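Local coordinates for protein NAD(P)H dehydrogenase (quinone) (Mycobacterium tuberculosis, PDB 1XDI) that reduces quinones such as menadione with NADH or NADPH, carries one FAD per subunit of a homotetramer, and may contribute to virulence through resistance to reactive oxygen intermediates, at residues A[52-57]-A[195-200]; A[185-190]-A[270-275]; A[226-231]-A[358-363]. One frame throughout, in Å; residues are numbered along the deposited sequence.

Contact 1 of 3, residues A[52-57]-A[195-200]; sequences KTFIAS and AEFVDA. With FAD (flavin-adenine dinucleotide), chain C.
Lys52 and Glu196 meet beside the flavin. The lysine leaves its helix pointing away from 195-200, but bends at chi2 (69°) and again at chi3, and its NZ comes back to the carboxylate of Glu196. Glu196 reaches out with its chain extended beyond CG, and its OE1 takes Lys52 NZ at 2.6 Å in a salt bridge, on the syn side and 30° out of the carboxylate plane. Lys52 NZ also donates to N5 of FAD at 3.1 Å, with a weak bond to O4, while the other carboxylate oxygen of Glu196 is held by the backbone N of Phe357. A lysine-glutamate pair next to flavin N5 recurs in flavoprotein disulfide reductases such as glutathione reductase; here it joins helix 48-64, which carries the FAD-binding Lys52, to helix 192-203 of the pyridine nucleotide domain. The two segments run at 28° to each other, their axes 10.0 Å apart. Next along the helix, Ile55 crosses Glu196 at about a right angle, its CD1 3.8 Å from Glu196 CB, and its CG1 lies 3.6 Å from Ala200 CB. That same methyl sits at the edge of the Phe54 ring, whose CD2 in turn approaches the edge of the Phe197 ring.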
loop_
_atom_site.group_PDB
_atom_site.type_symbol
_atom_site.label_atom_id
_atom_site.label_comp_id
_atom_site.label_asym_id
_atom_site.label_seq_id
_atom_site.Cartn_x
_atom_site.Cartn_y
_atom_site.Cartn_z
ATOM N N LYS A 52 -18.001 15.601 28.574
ATOM C CA LYS A 52 -16.546 15.547 28.528
ATOM C C LYS A 52 -15.971 16.742 29.249
ATOM O O LYS A 52 -14.922 16.629 29.868
ATOM C CB LYS A 52 -16.010 15.497 27.077
ATOM C CG LYS A 52 -15.869 14.066 26.420
ATOM C CD LYS A 52 -17.204 13.407 26.143
ATOM C CE LYS A 52 -17.401 12.141 26.964
ATOM N NZ LYS A 52 -18.801 11.629 26.880
ATOM N N THR A 53 -16.645 17.884 29.181
ATOM C CA THR A 53 -16.153 19.069 29.879
ATOM C C THR A 53 -16.298 18.779 31.362
ATOM O O THR A 53 -15.322 18.821 32.128
ATOM C CB THR A 53 -16.969 20.302 29.513
ATOM O OG1 THR A 53 -17.157 20.282 28.101
ATOM C CG2 THR A 53 -16.253 21.619 29.884
ATOM N N PHE A 54 -17.519 18.459 31.765
ATOM C CA PHE A 54 -17.801 18.111 33.167
ATOM C C PHE A 54 -16.767 17.126 33.709
ATOM O O PHE A 54 -16.205 17.338 34.778
ATOM C CB PHE A 54 -19.198 17.477 33.292
ATOM C CG PHE A 54 -19.634 17.264 34.682
ATOM C CD1 PHE A 54 -20.035 18.322 35.449
ATOM C CD2 PHE A 54 -19.589 15.987 35.252
ATOM C CE1 PHE A 54 -20.399 18.121 36.809
ATOM C CE2 PHE A 54 -19.951 15.779 36.616
ATOM C CZ PHE A 54 -20.352 16.851 37.395
ATOM N N ILE A 55 -16.517 16.060 32.951
ATOM C CA ILE A 55 -15.575 15.011 33.339
ATOM C C ILE A 55 -14.144 15.493 33.412
ATOM O O ILE A 55 -13.382 15.006 34.246
ATOM C CB ILE A 55 -15.672 13.783 32.389
ATOM C CG1 ILE A 55 -16.959 12.998 32.666
ATOM C CG2 ILE A 55 -14.517 12.915 32.560
ATOM C CD1 ILE A 55 -17.206 11.826 31.729
ATOM N N ALA A 56 -13.788 16.459 32.572
ATOM C CA ALA A 56 -12.424 16.999 32.566
ATOM C C ALA A 56 -12.152 17.816 33.812
ATOM O O ALA A 56 -11.030 17.837 34.318
ATOM C CB ALA A 56 -12.200 17.868 31.343
ATOM N N SER A 57 -13.182 18.516 34.278
ATOM C CA SER A 57 -13.086 19.333 35.490
ATOM C C SER A 57 -12.937 18.407 36.660
ATOM O O SER A 57 -12.148 18.655 37.536
ATOM C CB SER A 57 -14.339 20.177 35.707
ATOM O OG SER A 57 -14.444 21.179 34.719
ATOM N N ALA A 195 -22.105 4.921 32.646
ATOM C CA ALA A 195 -20.811 4.581 33.184
ATOM C C ALA A 195 -19.950 5.772 33.386
ATOM O O ALA A 195 -19.291 5.893 34.433
ATOM C CB ALA A 195 -20.104 3.577 32.303
ATOM N N GLU A 196 -19.956 6.659 32.391
ATOM C CA GLU A 196 -19.120 7.854 32.447
ATOM C C GLU A 196 -19.468 8.804 33.614
ATOM O O GLU A 196 -18.559 9.295 34.317
ATOM C CB GLU A 196 -19.170 8.604 31.105
ATOM C CG GLU A 196 -18.492 7.931 29.903
ATOM C CD GLU A 196 -18.701 8.707 28.566
ATOM O OE1 GLU A 196 -19.487 9.702 28.562
ATOM O OE2 GLU A 196 -18.110 8.325 27.521
ATOM N N PHE A 197 -20.757 9.033 33.845
ATOM C CA PHE A 197 -21.205 9.927 34.912
ATOM C C PHE A 197 -21.014 9.314 36.296
ATOM O O PHE A 197 -20.657 10.020 37.233
ATOM C CB PHE A 197 -22.678 10.347 34.698
ATOM C CG PHE A 197 -22.854 11.429 33.654
ATOM C CD1 PHE A 197 -22.241 12.668 33.794
ATOM C CD2 PHE A 197 -23.631 11.219 32.544
ATOM C CE1 PHE A 197 -22.412 13.688 32.835
ATOM C CE2 PHE A 197 -23.815 12.219 31.578
ATOM C CZ PHE A 197 -23.201 13.460 31.725
ATOM N N VAL A 198 -21.243 8.007 36.438
ATOM C CA VAL A 198 -21.037 7.378 37.708
ATOM C C VAL A 198 -19.563 7.670 38.043
ATOM O O VAL A 198 -19.227 8.096 39.163
ATOM C CB VAL A 198 -21.253 5.869 37.586
ATOM C CG1 VAL A 198 -20.521 5.110 38.741
ATOM C CG2 VAL A 198 -22.736 5.561 37.527
ATOM N N ASP A 199 -18.674 7.447 37.076
ATOM C CA ASP A 199 -17.271 7.673 37.312
ATOM C C ASP A 199 -17.022 9.135 37.667
ATOM O O ASP A 199 -16.363 9.451 38.647
ATOM C CB ASP A 199 -16.516 7.270 36.069
ATOM C CG ASP A 199 -14.996 7.317 36.243
ATOM O OD1 ASP A 199 -14.442 8.190 36.963
ATOM O OD2 ASP A 199 -14.324 6.496 35.586
ATOM N N ALA A 200 -17.532 10.056 36.858
ATOM C CA ALA A 200 -17.333 11.489 37.149
ATOM C C ALA A 200 -17.832 11.890 38.565
ATOM O O ALA A 200 -17.095 12.498 39.330
ATOM C CB ALA A 200 -18.042 12.364 36.057
HETATM P PA FAD C . -27.308 15.974 16.904
HETATM O O1A FAD C . -28.177 15.323 17.973
HETATM O O2A FAD C . -25.899 16.384 17.332
HETATM O O5B FAD C . -28.104 17.189 16.442
HETATM C C5B FAD C . -29.063 17.254 15.384
HETATM C C4B FAD C . -29.548 18.673 15.588
HETATM O O4B FAD C . -30.496 19.052 14.624
HETATM C C3B FAD C . -30.234 19.054 17.008
HETATM O O3B FAD C . -29.332 19.637 17.949
HETATM C C2B FAD C . -31.350 19.929 16.683
HETATM O O2B FAD C . -31.236 21.327 16.958
HETATM C C1B FAD C . -31.577 19.776 15.200
HETATM N N9A FAD C . -32.833 19.305 14.769
HETATM C C8A FAD C . -33.671 18.285 15.174
HETATM N N7A FAD C . -34.782 18.213 14.488
HETATM C C5A FAD C . -34.684 19.230 13.584
HETATM C C6A FAD C . -35.519 19.718 12.564
HETATM N N6A FAD C . -36.691 19.184 12.289
HETATM N N1A FAD C . -35.082 20.800 11.828
HETATM C C2A FAD C . -33.896 21.383 12.066
HETATM N N3A FAD C . -33.012 20.965 13.051
HETATM C C4A FAD C . -33.563 19.844 13.755
HETATM N N1 FAD C . -20.331 10.704 20.584
HETATM C C2 FAD C . -18.972 10.663 20.436
HETATM O O2 FAD C . -18.445 10.485 19.322
HETATM N N3 FAD C . -18.179 10.822 21.549
HETATM C C4 FAD C . -18.620 11.035 22.826
HETATM O O4 FAD C . -17.803 11.168 23.735
HETATM C C4X FAD C . -19.944 11.071 22.965
HETATM N N5 FAD C . -20.424 11.300 24.285
HETATM C C5X FAD C . -21.834 11.345 24.435
HETATM C C6 FAD C . -22.402 11.589 25.705
HETATM C C7 FAD C . -23.806 11.640 25.918
HETATM C C7M FAD C . -24.369 11.922 27.332
HETATM C C8 FAD C . -24.657 11.418 24.796
HETATM C C8M FAD C . -26.172 11.429 24.909
HETATM C C9 FAD C . -24.142 11.197 23.551
HETATM C C9A FAD C . -22.772 11.171 23.318
HETATM N N10 FAD C . -22.152 10.951 21.996
HETATM C C10 FAD C . -20.796 10.912 21.833
HETATM C "C1'" FAD C . -23.044 10.822 20.907
HETATM C "C2'" FAD C . -23.040 11.963 19.934
HETATM O "O2'" FAD C . -23.308 13.208 20.669
HETATM C "C3'" FAD C . -24.069 11.804 18.850
HETATM O "O3'" FAD C . -23.696 10.712 18.050
HETATM C "C4'" FAD C . -24.164 12.960 17.874
HETATM O "O4'" FAD C . -24.601 14.064 18.754
HETATM C "C5'" FAD C . -25.204 12.919 16.864
HETATM O "O5'" FAD C . -25.046 14.033 15.999
HETATM P P FAD C . -26.071 14.431 14.891
HETATM O O1P FAD C . -25.457 15.509 14.207
HETATM O O2P FAD C . -26.557 13.297 14.074
HETATM O O3P FAD C . -27.249 14.898 15.769
#

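Contact 2 of 3, residues A[185-190]-A[270-275]; sequences LIVVGS and HALMTI
Val187 and Leu272 come together through their first torsions: Val187 CG2 stands beside its backbone N, while Leu272 CG is anti to its own (chi1 -164°). With both residues paired on the same face, the side chains lie side by side and point the same way, with Val187 CG2 3.8 Å from Leu272 CD1. On the other face of the sheet, Met273 bends at chi2 (-42°), which brings its SD to the side of Val188; Met273 SD lies 3.7 Å from Val188 CB, and its methyl CE rests near Val188 CG2. The backbones between them illustrate parallel pairing well. Ile186 brackets Ala271, its N donating to His270 O at 3.0 Å and its O accepting from Leu272 N at 2.9 Å. Val188 then brackets Met273 in the same manner, with Val188 N bonded to Leu272 O and Val188 O receiving Thr274 N. The last of these is the most bent, at 144° about the hydrogen. These strands are neighbours in the five-stranded parallel sheet of a Rossmann-type domain, where 185-188 lies between 270-273 and 208-211. Gly189 is the first glycine of a GxGxxG sequence leading into helix 192-203, consistent with a dinucleotide-binding turn; at its backbone angles a CB would be jammed against the preceding carbonyl oxygen and would also collide with Thr274 O. Helix 192-203 covers the face bearing Leu185, Val187 and Leu272, through Tyr201, Val198 and Phe197, whereas strands 246-251 and 256-260 cover the face of Ile186, Val188, Ala271 and Met273. Near the start of the strands, Leu185 CD1 reaches across to Leu272 CB at 4.2 Å. Beyond the paired strands, Thr274 turns its CB and methyl toward the carbonyl oxygens of Val188 and Gly189, and its side chain touches Thr193.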
loop_
_atom_site.group_PDB
_atom_site.type_symbol
_atom_site.label_atom_id
_atom_site.label_comp_id
_atom_site.label_asym_id
_atom_site.label_seq_id
_atom_site.Cartn_x
_atom_site.Cartn_y
_atom_site.Cartn_z
ATOM N N LEU A 185 -26.475 9.918 44.817
ATOM C CA LEU A 185 -26.908 9.826 43.431
ATOM C C LEU A 185 -27.292 8.407 42.973
ATOM O O LEU A 185 -26.498 7.439 43.074
ATOM C CB LEU A 185 -25.832 10.389 42.487
ATOM C CG LEU A 185 -26.199 10.334 40.986
ATOM C CD1 LEU A 185 -27.515 11.001 40.773
ATOM C CD2 LEU A 185 -25.165 11.032 40.104
ATOM N N ILE A 186 -28.525 8.276 42.497
ATOM C CA ILE A 186 -28.945 6.993 42.004
ATOM C C ILE A 186 -28.985 7.188 40.523
ATOM O O ILE A 186 -29.673 8.094 40.073
ATOM C CB ILE A 186 -30.342 6.613 42.435
ATOM C CG1 ILE A 186 -30.494 6.846 43.933
ATOM C CG2 ILE A 186 -30.608 5.161 42.013
ATOM C CD1 ILE A 186 -31.234 5.713 44.599
ATOM N N VAL A 187 -28.246 6.345 39.798
ATOM C CA VAL A 187 -28.143 6.322 38.344
ATOM C C VAL A 187 -28.831 5.060 37.766
ATOM O O VAL A 187 -28.402 3.911 37.992
ATOM C CB VAL A 187 -26.674 6.311 37.909
ATOM C CG1 VAL A 187 -26.509 5.726 36.519
ATOM C CG2 VAL A 187 -26.161 7.686 37.930
ATOM N N VAL A 188 -29.875 5.276 36.980
ATOM C CA VAL A 188 -30.632 4.172 36.400
ATOM C C VAL A 188 -30.227 3.829 34.985
ATOM O O VAL A 188 -30.328 4.670 34.119
ATOM C CB VAL A 188 -32.141 4.519 36.444
ATOM C CG1 VAL A 188 -32.969 3.418 35.817
ATOM C CG2 VAL A 188 -32.549 4.750 37.887
ATOM N N GLY A 189 -29.745 2.611 34.763
ATOM C CA GLY A 189 -29.383 2.171 33.417
ATOM C C GLY A 189 -27.923 1.916 33.142
ATOM O O GLY A 189 -27.151 2.846 33.116
ATOM N N SER A 190 -27.503 0.678 32.937
ATOM C CA SER A 190 -26.087 0.494 32.696
ATOM C C SER A 190 -25.812 0.732 31.211
ATOM O O SER A 190 -26.529 0.236 30.358
ATOM C CB SER A 190 -25.621 -0.899 33.165
ATOM O OG SER A 190 -26.467 -1.917 32.685
ATOM N N HIS A 270 -31.124 12.342 44.362
ATOM C CA HIS A 270 -31.477 12.513 42.952
ATOM C C HIS A 270 -31.416 11.226 42.153
ATOM O O HIS A 270 -30.732 10.285 42.534
ATOM C CB HIS A 270 -30.503 13.480 42.267
ATOM C CG HIS A 270 -30.150 14.685 43.082
ATOM N ND1 HIS A 270 -30.567 15.961 42.754
ATOM C CD2 HIS A 270 -29.434 14.806 44.224
ATOM C CE1 HIS A 270 -30.126 16.811 43.661
ATOM N NE2 HIS A 270 -29.438 16.135 44.564
ATOM N N ALA A 271 -32.122 11.203 41.027
ATOM C CA ALA A 271 -32.079 10.054 40.130
ATOM C C ALA A 271 -31.687 10.594 38.740
ATOM O O ALA A 271 -32.317 11.531 38.194
ATOM C CB ALA A 271 -33.434 9.352 40.067
ATOM N N LEU A 272 -30.610 10.040 38.196
ATOM C CA LEU A 272 -30.138 10.388 36.863
ATOM C C LEU A 272 -30.683 9.269 35.938
ATOM O O LEU A 272 -30.240 8.092 36.044
ATOM C CB LEU A 272 -28.594 10.362 36.808
ATOM C CG LEU A 272 -27.856 11.058 35.631
ATOM C CD1 LEU A 272 -26.632 10.292 35.254
ATOM C CD2 LEU A 272 -28.729 11.165 34.408
ATOM N N MET A 273 -31.643 9.585 35.063
ATOM C CA MET A 273 -32.115 8.565 34.116
ATOM C C MET A 273 -31.082 8.418 32.960
ATOM O O MET A 273 -30.787 9.370 32.195
ATOM C CB MET A 273 -33.495 8.920 33.566
ATOM C CG MET A 273 -34.645 8.749 34.557
ATOM S SD MET A 273 -34.492 7.231 35.544
ATOM C CE MET A 273 -34.608 7.992 37.086
ATOM N N THR A 274 -30.497 7.228 32.869
ATOM C CA THR A 274 -29.490 6.950 31.861
ATOM C C THR A 274 -29.963 5.858 30.956
ATOM O O THR A 274 -29.346 4.825 30.789
ATOM C CB THR A 274 -28.116 6.622 32.544
ATOM O OG1 THR A 274 -27.313 7.815 32.540
ATOM C CG2 THR A 274 -27.339 5.532 31.834
ATOM N N ILE A 275 -31.125 6.039 30.383
ATOM C CA ILE A 275 -31.525 4.997 29.466
ATOM C C ILE A 275 -30.924 5.383 28.103
ATOM O O ILE A 275 -29.791 5.922 28.030
ATOM C CB ILE A 275 -32.997 4.916 29.298
ATOM C CG1 ILE A 275 -33.682 4.689 30.630
ATOM C CG2 ILE A 275 -33.274 3.804 28.354
ATOM C CD1 ILE A 275 -35.080 5.180 30.538
#

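Contact 3 of 3, residues A[226-231]-A[358-363]; sequences ALVLEE and TRPEIA
Helix 223-235, the crossover between parallel strands 208-211 and 239-241 of the pyridine nucleotide domain, here presents Val228 and Leu229 to Thr358, Pro360 and Ile362, in and just after the turn between antiparallel strands 353-356 and 361-366 of the dimerisation-domain sheet. The contact thus illustrates how two domains can be joined through a few aliphatic groups. Leu229 supplies most of the helix side. Its branched end meets Thr358 tip to tip: Leu229 CD2 lies 3.5 Å from Thr358 CG2 and 3.7 Å from Thr358 CB. Ile362 and Leu229 cross obliquely, although the detailed fit of their methyl ends is doubtful. The preceding residue on the helix, Val228, crosses the proline ring, its CG1 4.0 Å from Pro360 CG. The peptide bond preceding Pro360 is cis, and the turn is further tied by Thr358 OG1, which donates to Pro360 O at 2.9 Å, with the donor tilted 20° from the carbonyl plane. Val419 of strand 413-420 touches Val228, Pro360 and Ile362, extending the apolar patch into the antiparallel sheet. The polar side chains of Arg359 and Glu361 are engaged elsewhere: Arg359 forms a salt bridge with Asp199 of helix 192-203, and Glu361 OE1 accepts from Ser424 N at the start of helix 423-436. Between the helix segment and the turn there is no hydrogen bond or salt bridge. The hydroxyl of Thr358 spends its proton on its own turn, fixing that group in position, and what remains between the two segments is mainly contact of methyl and methylene groups, so that cohesion here depends on the fit of aliphatic surfaces rather than on directed polar bonds.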
loop_
_atom_site.group_PDB
_atom_site.type_symbol
_atom_site.label_atom_id
_atom_site.label_comp_id
_atom_site.label_asym_id
_atom_site.label_seq_id
_atom_site.Cartn_x
_atom_site.Cartn_y
_atom_site.Cartn_z
ATOM N N ALA A 226 -13.129 -4.231 30.660
ATOM C CA ALA A 226 -14.303 -4.315 31.523
ATOM C C ALA A 226 -13.893 -4.474 32.980
ATOM O O ALA A 226 -14.361 -3.743 33.908
ATOM C CB ALA A 226 -15.153 -5.491 31.097
ATOM N N LEU A 227 -12.996 -5.427 33.173
ATOM C CA LEU A 227 -12.482 -5.729 34.487
ATOM C C LEU A 227 -11.784 -4.550 35.100
ATOM O O LEU A 227 -12.042 -4.217 36.253
ATOM C CB LEU A 227 -11.506 -6.880 34.388
ATOM C CG LEU A 227 -11.721 -7.953 35.429
ATOM C CD1 LEU A 227 -10.653 -9.026 35.235
ATOM C CD2 LEU A 227 -11.632 -7.310 36.787
ATOM N N VAL A 228 -10.905 -3.923 34.328
ATOM C CA VAL A 228 -10.172 -2.765 34.820
ATOM C C VAL A 228 -11.187 -1.793 35.418
ATOM O O VAL A 228 -10.974 -1.240 36.489
ATOM C CB VAL A 228 -9.366 -2.012 33.663
ATOM C CG1 VAL A 228 -8.794 -0.698 34.185
ATOM C CG2 VAL A 228 -8.226 -2.846 33.147
ATOM N N LEU A 229 -12.309 -1.585 34.736
ATOM C CA LEU A 229 -13.246 -0.627 35.258
ATOM C C LEU A 229 -14.096 -1.145 36.399
ATOM O O LEU A 229 -14.337 -0.404 37.360
ATOM C CB LEU A 229 -14.068 -0.024 34.116
ATOM C CG LEU A 229 -13.477 1.383 33.822
ATOM C CD1 LEU A 229 -13.911 1.827 32.444
ATOM C CD2 LEU A 229 -13.936 2.435 34.869
ATOM N N GLU A 230 -14.534 -2.402 36.303
ATOM C CA GLU A 230 -15.298 -3.049 37.382
ATOM C C GLU A 230 -14.488 -2.954 38.695
ATOM O O GLU A 230 -15.004 -2.441 39.708
ATOM C CB GLU A 230 -15.556 -4.529 37.053
ATOM C CG GLU A 230 -16.505 -5.314 37.985
ATOM C CD GLU A 230 -16.819 -6.715 37.410
ATOM O OE1 GLU A 230 -15.829 -7.405 37.062
ATOM O OE2 GLU A 230 -18.019 -7.113 37.309
ATOM N N GLU A 231 -13.236 -3.429 38.686
ATOM C CA GLU A 231 -12.410 -3.326 39.888
ATOM C C GLU A 231 -12.333 -1.886 40.386
ATOM O O GLU A 231 -12.348 -1.640 41.593
ATOM C CB GLU A 231 -10.985 -3.779 39.624
ATOM C CG GLU A 231 -10.808 -5.271 39.496
ATOM C CD GLU A 231 -11.131 -6.030 40.763
ATOM O OE1 GLU A 231 -10.883 -5.493 41.884
ATOM O OE2 GLU A 231 -11.608 -7.175 40.615
ATOM N N THR A 358 -14.094 7.163 30.918
ATOM C CA THR A 358 -13.974 6.887 32.360
ATOM C C THR A 358 -12.563 7.250 32.773
ATOM O O THR A 358 -11.833 7.880 32.003
ATOM C CB THR A 358 -14.125 5.401 32.615
ATOM O OG1 THR A 358 -13.895 4.719 31.383
ATOM C CG2 THR A 358 -15.503 5.048 33.097
ATOM N N ARG A 359 -12.177 6.908 33.999
ATOM C CA ARG A 359 -10.778 7.115 34.369
ATOM C C ARG A 359 -10.391 5.749 34.911
ATOM O O ARG A 359 -10.924 5.272 35.927
ATOM C CB ARG A 359 -10.550 8.245 35.391
ATOM C CG ARG A 359 -10.060 9.583 34.706
ATOM C CD ARG A 359 -10.706 10.920 35.246
ATOM N NE ARG A 359 -12.149 10.737 35.415
ATOM C CZ ARG A 359 -12.921 11.468 36.210
ATOM N NH1 ARG A 359 -12.361 12.454 36.910
ATOM N NH2 ARG A 359 -14.230 11.191 36.331
ATOM N N PRO A 360 -9.563 5.021 34.139
ATOM C CA PRO A 360 -8.999 5.394 32.833
ATOM C C PRO A 360 -9.959 5.306 31.657
ATOM O O PRO A 360 -11.059 4.772 31.770
ATOM C CB PRO A 360 -7.881 4.389 32.650
ATOM C CG PRO A 360 -8.420 3.160 33.395
ATOM C CD PRO A 360 -8.913 3.796 34.648
ATOM N N GLU A 361 -9.498 5.822 30.514
ATOM C CA GLU A 361 -10.229 5.794 29.267
ATOM C C GLU A 361 -10.091 4.385 28.646
ATOM O O GLU A 361 -9.146 3.629 28.913
ATOM C CB GLU A 361 -9.649 6.845 28.301
ATOM C CG GLU A 361 -10.077 8.308 28.547
ATOM C CD GLU A 361 -9.466 9.334 27.548
ATOM O OE1 GLU A 361 -9.012 8.923 26.450
ATOM O OE2 GLU A 361 -9.463 10.556 27.852
ATOM N N ILE A 362 -11.058 4.031 27.818
ATOM C CA ILE A 362 -11.035 2.787 27.103
ATOM C C ILE A 362 -11.423 3.078 25.660
ATOM O O ILE A 362 -12.466 3.662 25.407
ATOM C CB ILE A 362 -12.034 1.841 27.682
ATOM C CG1 ILE A 362 -11.899 1.877 29.196
ATOM C CG2 ILE A 362 -11.819 0.429 27.101
ATOM C CD1 ILE A 362 -12.606 0.753 29.880
ATOM N N ALA A 363 -10.555 2.709 24.723
ATOM C CA ALA A 363 -10.821 2.878 23.286
ATOM C C ALA A 363 -10.558 1.540 22.587
ATOM O O ALA A 363 -9.677 0.770 22.990
ATOM C CB ALA A 363 -9.906 3.975 22.678
#

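In the fold
From the N terminus, contact 1 joins 52-57 to 195-200, closing a loop of 137 residues and tying the FAD-binding part of the chain to helix 192-203. Contact 2 opens inside that loop, at 185-190, and closes outside it at 270-275, so the two cross; helix 192-203, which carries one side of contact 1, follows strand 185-188 of contact 2 and packs on its sheet, where the two contacts touch. Contact 3 begins within the loop of contact 2 and ends at 358-363, crossing it in turn, although the two do not touch. Contacts 1 and 3 follow in series, yet a salt bridge connects them. Helix 192-203 thereby links the flavin side, the parallel sheet and the dimerisation domain.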